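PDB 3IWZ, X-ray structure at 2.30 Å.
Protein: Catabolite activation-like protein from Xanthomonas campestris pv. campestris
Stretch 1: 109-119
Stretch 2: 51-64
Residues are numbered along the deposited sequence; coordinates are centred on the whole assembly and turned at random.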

ATOM      1  N   GLU D 109     -21.583   3.859 -11.439  1.00 41.49           N
ATOM      2  CA  GLU D 109     -21.723   5.260 -11.796  1.00 42.25           C
ATOM      3  C   GLU D 109     -20.443   5.886 -11.234  1.00 40.88           C
ATOM      4  O   GLU D 109     -20.204   5.839 -10.030  1.00 40.46           O
ATOM      5  CB  GLU D 109     -22.947   5.892 -11.125  1.00 42.60           C
ATOM      6  CG  GLU D 109     -23.741   6.790 -12.064  1.00 47.07           C
ATOM      7  CD  GLU D 109     -24.304   8.024 -11.390  1.00 48.66           C
ATOM      8  OE1 GLU D 109     -25.003   7.882 -10.361  1.00 50.20           O
ATOM      9  OE2 GLU D 109     -24.053   9.137 -11.899  1.00 47.34           O
ATOM     10  N   LEU D 110     -19.605   6.432 -12.105  1.00 41.03           N
ATOM     11  CA  LEU D 110     -18.357   7.048 -11.667  1.00 40.83           C
ATOM     12  C   LEU D 110     -18.276   8.481 -12.155  1.00 41.59           C
ATOM     13  O   LEU D 110     -18.536   8.763 -13.320  1.00 41.91           O
ATOM     14  CB  LEU D 110     -17.147   6.274 -12.210  1.00 39.16           C
ATOM     15  CG  LEU D 110     -17.060   4.772 -11.913  1.00 38.99           C
ATOM     16  CD1 LEU D 110     -15.802   4.203 -12.534  1.00 37.15           C
ATOM     17  CD2 LEU D 110     -17.069   4.535 -10.418  1.00 37.37           C
ATOM     18  N   ALA D 111     -17.921   9.387 -11.255  1.00 43.20           N
ATOM     19  CA  ALA D 111     -17.780  10.787 -11.606  1.00 45.40           C
ATOM     20  C   ALA D 111     -16.291  11.039 -11.791  1.00 46.92           C
ATOM     21  O   ALA D 111     -15.509  10.815 -10.871  1.00 51.33           O
ATOM     22  CB  ALA D 111     -18.330  11.667 -10.492  1.00 45.54           C
ATOM     23  N   GLU D 112     -15.894  11.492 -12.976  1.00 47.08           N
ATOM     24  CA  GLU D 112     -14.490  11.765 -13.233  1.00 47.20           C
ATOM     25  C   GLU D 112     -14.191  13.252 -13.400  1.00 47.39           C
ATOM     26  O   GLU D 112     -15.051  14.035 -13.817  1.00 46.62           O
ATOM     27  CB  GLU D 112     -14.001  10.995 -14.470  1.00 48.45           C
ATOM     28  CG  GLU D 112     -14.735  11.307 -15.761  1.00 52.12           C
ATOM     29  CD  GLU D 112     -14.010  10.772 -16.990  1.00 53.61           C
ATOM     30  OE1 GLU D 112     -14.617  10.782 -18.082  1.00 55.38           O
ATOM     31  OE2 GLU D 112     -12.834  10.355 -16.872  1.00 52.37           O
ATOM     32  N   ILE D 113     -12.964  13.626 -13.051  1.00 47.23           N
ATOM     33  CA  ILE D 113     -12.488  15.000 -13.159  1.00 47.92           C
ATOM     34  C   ILE D 113     -10.977  14.972 -13.361  1.00 47.48           C
ATOM     35  O   ILE D 113     -10.259  14.230 -12.678  1.00 47.42           O
ATOM     36  CB  ILE D 113     -12.815  15.830 -11.892  1.00 47.44           C
ATOM     37  CG1 ILE D 113     -12.535  17.313 -12.167  1.00 46.00           C
ATOM     38  CG2 ILE D 113     -11.963  15.354 -10.711  1.00 45.84           C
ATOM     39  CD1 ILE D 113     -13.110  18.252 -11.122  1.00 45.09           C
ATOM     40  N   SER D 114     -10.499  15.773 -14.308  1.00 47.53           N
ATOM     41  CA  SER D 114      -9.072  15.826 -14.611  1.00 47.52           C
ATOM     42  C   SER D 114      -8.299  16.396 -13.435  1.00 47.50           C
ATOM     43  O   SER D 114      -8.804  17.253 -12.705  1.00 47.20           O
ATOM     44  CB  SER D 114      -8.824  16.694 -15.846  1.00 49.11           C
ATOM     45  OG  SER D 114      -9.137  18.053 -15.586  1.00 50.81           O
ATOM     46  N   TYR D 115      -7.071  15.926 -13.246  1.00 46.80           N
ATOM     47  CA  TYR D 115      -6.254  16.429 -12.149  1.00 47.85           C
ATOM     48  C   TYR D 115      -6.055  17.940 -12.300  1.00 50.38           C
ATOM     49  O   TYR D 115      -6.302  18.714 -11.373  1.00 50.39           O
ATOM     50  CB  TYR D 115      -4.871  15.759 -12.132  1.00 43.99           C
ATOM     51  CG  TYR D 115      -4.864  14.248 -12.016  1.00 39.51           C
ATOM     52  CD1 TYR D 115      -5.740  13.583 -11.153  1.00 37.46           C
ATOM     53  CD2 TYR D 115      -3.932  13.489 -12.722  1.00 36.49           C
ATOM     54  CE1 TYR D 115      -5.683  12.204 -10.995  1.00 34.78           C
ATOM     55  CE2 TYR D 115      -3.867  12.117 -12.572  1.00 36.51           C
ATOM     56  CZ  TYR D 115      -4.742  11.480 -11.707  1.00 33.27           C
ATOM     57  OH  TYR D 115      -4.648  10.132 -11.542  1.00 32.95           O
ATOM     58  N   GLU D 116      -5.614  18.343 -13.488  1.00 52.53           N
ATOM     59  CA  GLU D 116      -5.346  19.739 -13.787  1.00 54.96           C
ATOM     60  C   GLU D 116      -6.482  20.657 -13.391  1.00 55.48           C
ATOM     61  O   GLU D 116      -6.253  21.704 -12.795  1.00 55.84           O
ATOM     62  CB  GLU D 116      -5.037  19.904 -15.274  1.00 55.19           C
ATOM     63  CG  GLU D 116      -3.827  20.777 -15.541  1.00 57.73           C
ATOM     64  CD  GLU D 116      -3.021  20.289 -16.730  1.00 59.78           C
ATOM     65  OE1 GLU D 116      -3.512  20.403 -17.875  1.00 59.86           O
ATOM     66  OE2 GLU D 116      -1.893  19.787 -16.514  1.00 59.75           O
ATOM     67  N   ARG D 117      -7.707  20.264 -13.726  1.00 56.51           N
ATOM     68  CA  ARG D 117      -8.874  21.069 -13.397  1.00 56.97           C
ATOM     69  C   ARG D 117      -9.267  20.945 -11.942  1.00 56.60           C
ATOM     70  O   ARG D 117     -10.085  21.719 -11.456  1.00 58.70           O
ATOM     71  CB  ARG D 117     -10.074  20.697 -14.279  1.00 57.75           C
ATOM     72  CG  ARG D 117     -10.252  21.621 -15.476  1.00 59.61           C
ATOM     73  CD  ARG D 117     -10.364  23.086 -15.026  1.00 60.22           C
ATOM     74  NE  ARG D 117     -11.661  23.414 -14.431  1.00 60.23           N
ATOM     75  CZ  ARG D 117     -11.911  24.529 -13.746  1.00 59.11           C
ATOM     76  NH1 ARG D 117     -10.951  25.428 -13.554  1.00 58.11           N
ATOM     77  NH2 ARG D 117     -13.129  24.757 -13.266  1.00 56.40           N
ATOM     78  N   LEU D 118      -8.696  19.973 -11.240  1.00 55.90           N
ATOM     79  CA  LEU D 118      -9.023  19.801  -9.831  1.00 55.17           C
ATOM     80  C   LEU D 118      -8.247  20.816  -9.004  1.00 56.75           C
ATOM     81  O   LEU D 118      -8.841  21.593  -8.256  1.00 56.74           O
ATOM     82  CB  LEU D 118      -8.687  18.381  -9.357  1.00 53.66           C
ATOM     83  CG  LEU D 118      -9.114  18.066  -7.917  1.00 50.67           C
ATOM     84  CD1 LEU D 118     -10.613  18.219  -7.790  1.00 49.33           C
ATOM     85  CD2 LEU D 118      -8.704  16.659  -7.544  1.00 50.10           C
ATOM     86  N   GLN D 119      -6.924  20.814  -9.150  1.00 57.97           N
ATOM     87  CA  GLN D 119      -6.076  21.739  -8.408  1.00 59.37           C
ATOM     88  C   GLN D 119      -6.356  23.185  -8.825  1.00 59.72           C
ATOM     89  O   GLN D 119      -6.155  24.112  -8.042  1.00 59.47           O
ATOM     90  CB  GLN D 119      -4.596  21.374  -8.599  1.00 60.13           C
ATOM     91  CG  GLN D 119      -4.279  19.946  -8.134  1.00 60.77           C
ATOM     92  CD  GLN D 119      -2.794  19.652  -8.023  1.00 61.90           C
ATOM     93  OE1 GLN D 119      -2.024  19.880  -8.960  1.00 62.75           O
ATOM     94  NE2 GLN D 119      -2.384  19.129  -6.873  1.00 61.30           N
TER
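Stretch 2, residues 51-64: PAGTLYYVISGSVS

From T54 the second stretch runs as an extended strand antiparallel to strand 109-114, the two axes crossing at 155° with a closest approach of 4.5 Å. I113 and L55 exchange bonds in both directions (L55 N to I113 O 2.9 Å; I113 N to L55 O 3.1 Å), as do A111 and Y57 (Y57 N to A111 O and A111 N to Y57 O, both 2.9 Å). Between them E112 faces Y56 (CA-CA 4.6 Å), and beyond A111-Y57, L110 faces V58 (CA-CA 4.8 Å). A beta bulge then shifts the register by one: the chain turns a corner at I59, and E109 O accepts from both I59 N (2.9 Å) and S60 N (3.2 Å), while E109 N donates to S60 O (2.8 Å). Past the S114-T54 pair, Y115 N donates to G53 O (2.9 Å).

Because paired residues in this register put their side chains on the same face, L110 CD2 packs against V58 CG2 (3.9 Å) on one and I113 CG2 approaches L55 CB (4.2 Å) on the other, where A111 CB also meets I59 CD1 (3.7 Å). L55 also packs on Y115 and on L118 of the helix, its CB 3.8 Å from Y115 CE1 and its CD1 4.0 Å from L118 CD2. The Y115 ring covers the G53-T54 peptide with one face.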

ATOM      1  N   PRO D  51      -3.325   6.767 -20.272  1.00 39.50           N
ATOM      2  CA  PRO D  51      -2.984   8.099 -19.771  1.00 39.05           C
ATOM      3  C   PRO D  51      -3.548   8.231 -18.359  1.00 37.80           C
ATOM      4  O   PRO D  51      -4.555   7.609 -18.029  1.00 36.26           O
ATOM      5  CB  PRO D  51      -3.686   9.030 -20.758  1.00 38.34           C
ATOM      6  CG  PRO D  51      -3.669   8.248 -22.019  1.00 40.59           C
ATOM      7  CD  PRO D  51      -4.041   6.857 -21.553  1.00 38.92           C
ATOM      8  N   ALA D  52      -2.894   9.031 -17.524  1.00 37.76           N
ATOM      9  CA  ALA D  52      -3.359   9.227 -16.162  1.00 36.63           C
ATOM     10  C   ALA D  52      -3.507  10.705 -15.887  1.00 37.07           C
ATOM     11  O   ALA D  52      -2.612  11.336 -15.327  1.00 38.87           O
ATOM     12  CB  ALA D  52      -2.379   8.601 -15.173  1.00 38.18           C
ATOM     13  N   GLY D  53      -4.637  11.261 -16.293  1.00 36.57           N
ATOM     14  CA  GLY D  53      -4.875  12.672 -16.066  1.00 36.95           C
ATOM     15  C   GLY D  53      -6.251  12.838 -15.463  1.00 38.80           C
ATOM     16  O   GLY D  53      -6.779  13.943 -15.388  1.00 40.72           O
ATOM     17  N   THR D  54      -6.814  11.728 -15.000  1.00 39.08           N
ATOM     18  CA  THR D  54      -8.153  11.725 -14.430  1.00 39.95           C
ATOM     19  C   THR D  54      -8.299  11.038 -13.072  1.00 38.51           C
ATOM     20  O   THR D  54      -7.669  10.024 -12.785  1.00 40.06           O
ATOM     21  CB  THR D  54      -9.131  11.058 -15.417  1.00 41.68           C
ATOM     22  OG1 THR D  54      -9.131  11.791 -16.649  1.00 45.30           O
ATOM     23  CG2 THR D  54     -10.539  11.026 -14.846  1.00 43.26           C
ATOM     24  N   LEU D  55      -9.164  11.598 -12.244  1.00 37.69           N
ATOM     25  CA  LEU D  55      -9.431  11.053 -10.930  1.00 36.63           C
ATOM     26  C   LEU D  55     -10.854  10.520 -11.017  1.00 35.46           C
ATOM     27  O   LEU D  55     -11.678  11.073 -11.737  1.00 34.03           O
ATOM     28  CB  LEU D  55      -9.362  12.168  -9.883  1.00 37.24           C
ATOM     29  CG  LEU D  55      -9.167  11.889  -8.392  1.00 36.70           C
ATOM     30  CD1 LEU D  55     -10.015  12.897  -7.612  1.00 37.74           C
ATOM     31  CD2 LEU D  55      -9.570  10.487  -8.031  1.00 38.78           C
ATOM     32  N   TYR D  56     -11.142   9.443 -10.301  1.00 34.93           N
ATOM     33  CA  TYR D  56     -12.487   8.897 -10.307  1.00 35.84           C
ATOM     34  C   TYR D  56     -13.061   8.853  -8.905  1.00 35.88           C
ATOM     35  O   TYR D  56     -12.342   8.614  -7.940  1.00 36.93           O
ATOM     36  CB  TYR D  56     -12.493   7.492 -10.886  1.00 34.75           C
ATOM     37  CG  TYR D  56     -12.214   7.431 -12.364  1.00 36.79           C
ATOM     38  CD1 TYR D  56     -13.195   7.777 -13.292  1.00 35.42           C
ATOM     39  CD2 TYR D  56     -10.981   6.998 -12.837  1.00 33.33           C
ATOM     40  CE1 TYR D  56     -12.958   7.685 -14.650  1.00 36.89           C
ATOM     41  CE2 TYR D  56     -10.732   6.904 -14.198  1.00 36.40           C
ATOM     42  CZ  TYR D  56     -11.725   7.247 -15.098  1.00 34.71           C
ATOM     43  OH  TYR D  56     -11.484   7.144 -16.442  1.00 39.65           O
ATOM     44  N   TYR D  57     -14.362   9.099  -8.812  1.00 37.42           N
ATOM     45  CA  TYR D  57     -15.083   9.052  -7.548  1.00 37.59           C
ATOM     46  C   TYR D  57     -16.234   8.077  -7.786  1.00 38.11           C
ATOM     47  O   TYR D  57     -17.064   8.300  -8.667  1.00 38.84           O
ATOM     48  CB  TYR D  57     -15.634  10.429  -7.193  1.00 37.98           C
ATOM     49  CG  TYR D  57     -16.514  10.430  -5.968  1.00 39.49           C
ATOM     50  CD1 TYR D  57     -15.980  10.634  -4.697  1.00 42.26           C
ATOM     51  CD2 TYR D  57     -17.881  10.210  -6.076  1.00 41.91           C
ATOM     52  CE1 TYR D  57     -16.790  10.619  -3.565  1.00 43.40           C
ATOM     53  CE2 TYR D  57     -18.702  10.194  -4.955  1.00 42.80           C
ATOM     54  CZ  TYR D  57     -18.151  10.399  -3.704  1.00 43.49           C
ATOM     55  OH  TYR D  57     -18.965  10.387  -2.600  1.00 45.88           O
ATOM     56  N   VAL D  58     -16.260   6.987  -7.023  1.00 37.02           N
ATOM     57  CA  VAL D  58     -17.304   5.979  -7.153  1.00 35.56           C
ATOM     58  C   VAL D  58     -18.615   6.473  -6.550  1.00 37.69           C
ATOM     59  O   VAL D  58     -18.751   6.556  -5.331  1.00 37.67           O
ATOM     60  CB  VAL D  58     -16.931   4.663  -6.426  1.00 34.25           C
ATOM     61  CG1 VAL D  58     -18.007   3.619  -6.671  1.00 31.24           C
ATOM     62  CG2 VAL D  58     -15.575   4.161  -6.881  1.00 27.60           C
ATOM     63  N   ILE D  59     -19.577   6.795  -7.409  1.00 38.45           N
ATOM     64  CA  ILE D  59     -20.874   7.269  -6.949  1.00 39.35           C
ATOM     65  C   ILE D  59     -21.758   6.095  -6.550  1.00 39.72           C
ATOM     66  O   ILE D  59     -22.456   6.137  -5.533  1.00 41.53           O
ATOM     67  CB  ILE D  59     -21.584   8.105  -8.038  1.00 39.49           C
ATOM     68  CG1 ILE D  59     -20.889   9.466  -8.171  1.00 38.74           C
ATOM     69  CG2 ILE D  59     -23.062   8.282  -7.679  1.00 40.28           C
ATOM     70  CD1 ILE D  59     -21.561  10.437  -9.121  1.00 40.37           C
ATOM     71  N   SER D  60     -21.727   5.048  -7.361  1.00 38.60           N
ATOM     72  CA  SER D  60     -22.505   3.856  -7.092  1.00 38.09           C
ATOM     73  C   SER D  60     -21.797   2.718  -7.784  1.00 35.95           C
ATOM     74  O   SER D  60     -21.131   2.917  -8.794  1.00 37.12           O
ATOM     75  CB  SER D  60     -23.925   3.978  -7.653  1.00 40.23           C
ATOM     76  OG  SER D  60     -23.945   3.791  -9.062  1.00 39.76           O
ATOM     77  N   GLY D  61     -21.940   1.527  -7.236  1.00 34.41           N
ATOM     78  CA  GLY D  61     -21.301   0.385  -7.844  1.00 34.80           C
ATOM     79  C   GLY D  61     -20.126  -0.116  -7.037  1.00 35.18           C
ATOM     80  O   GLY D  61     -19.765   0.423  -5.989  1.00 31.20           O
ATOM     81  N   SER D  62     -19.526  -1.176  -7.548  1.00 37.27           N
ATOM     82  CA  SER D  62     -18.392  -1.798  -6.902  1.00 38.20           C
ATOM     83  C   SER D  62     -17.312  -1.972  -7.973  1.00 38.18           C
ATOM     84  O   SER D  62     -17.599  -2.412  -9.091  1.00 38.16           O
ATOM     85  CB  SER D  62     -18.828  -3.151  -6.322  1.00 38.29           C
ATOM     86  OG  SER D  62     -17.837  -3.730  -5.493  1.00 42.24           O
ATOM     87  N   VAL D  63     -16.085  -1.590  -7.628  1.00 37.66           N
ATOM     88  CA  VAL D  63     -14.941  -1.710  -8.523  1.00 36.52           C
ATOM     89  C   VAL D  63     -13.819  -2.461  -7.818  1.00 36.85           C
ATOM     90  O   VAL D  63     -13.859  -2.701  -6.609  1.00 38.84           O
ATOM     91  CB  VAL D  63     -14.393  -0.326  -8.960  1.00 36.08           C
ATOM     92  CG1 VAL D  63     -15.448   0.436  -9.768  1.00 33.12           C
ATOM     93  CG2 VAL D  63     -13.980   0.472  -7.741  1.00 34.14           C
ATOM     94  N   SER D  64     -12.811  -2.847  -8.577  1.00 34.85           N
ATOM     95  CA  SER D  64     -11.695  -3.550  -7.991  1.00 34.34           C
ATOM     96  C   SER D  64     -10.425  -2.924  -8.548  1.00 33.14           C
ATOM     97  O   SER D  64     -10.422  -2.424  -9.671  1.00 30.60           O
ATOM     98  CB  SER D  64     -11.749  -5.036  -8.352  1.00 33.53           C
ATOM     99  OG  SER D  64     -11.505  -5.232  -9.735  1.00 37.21           O
TER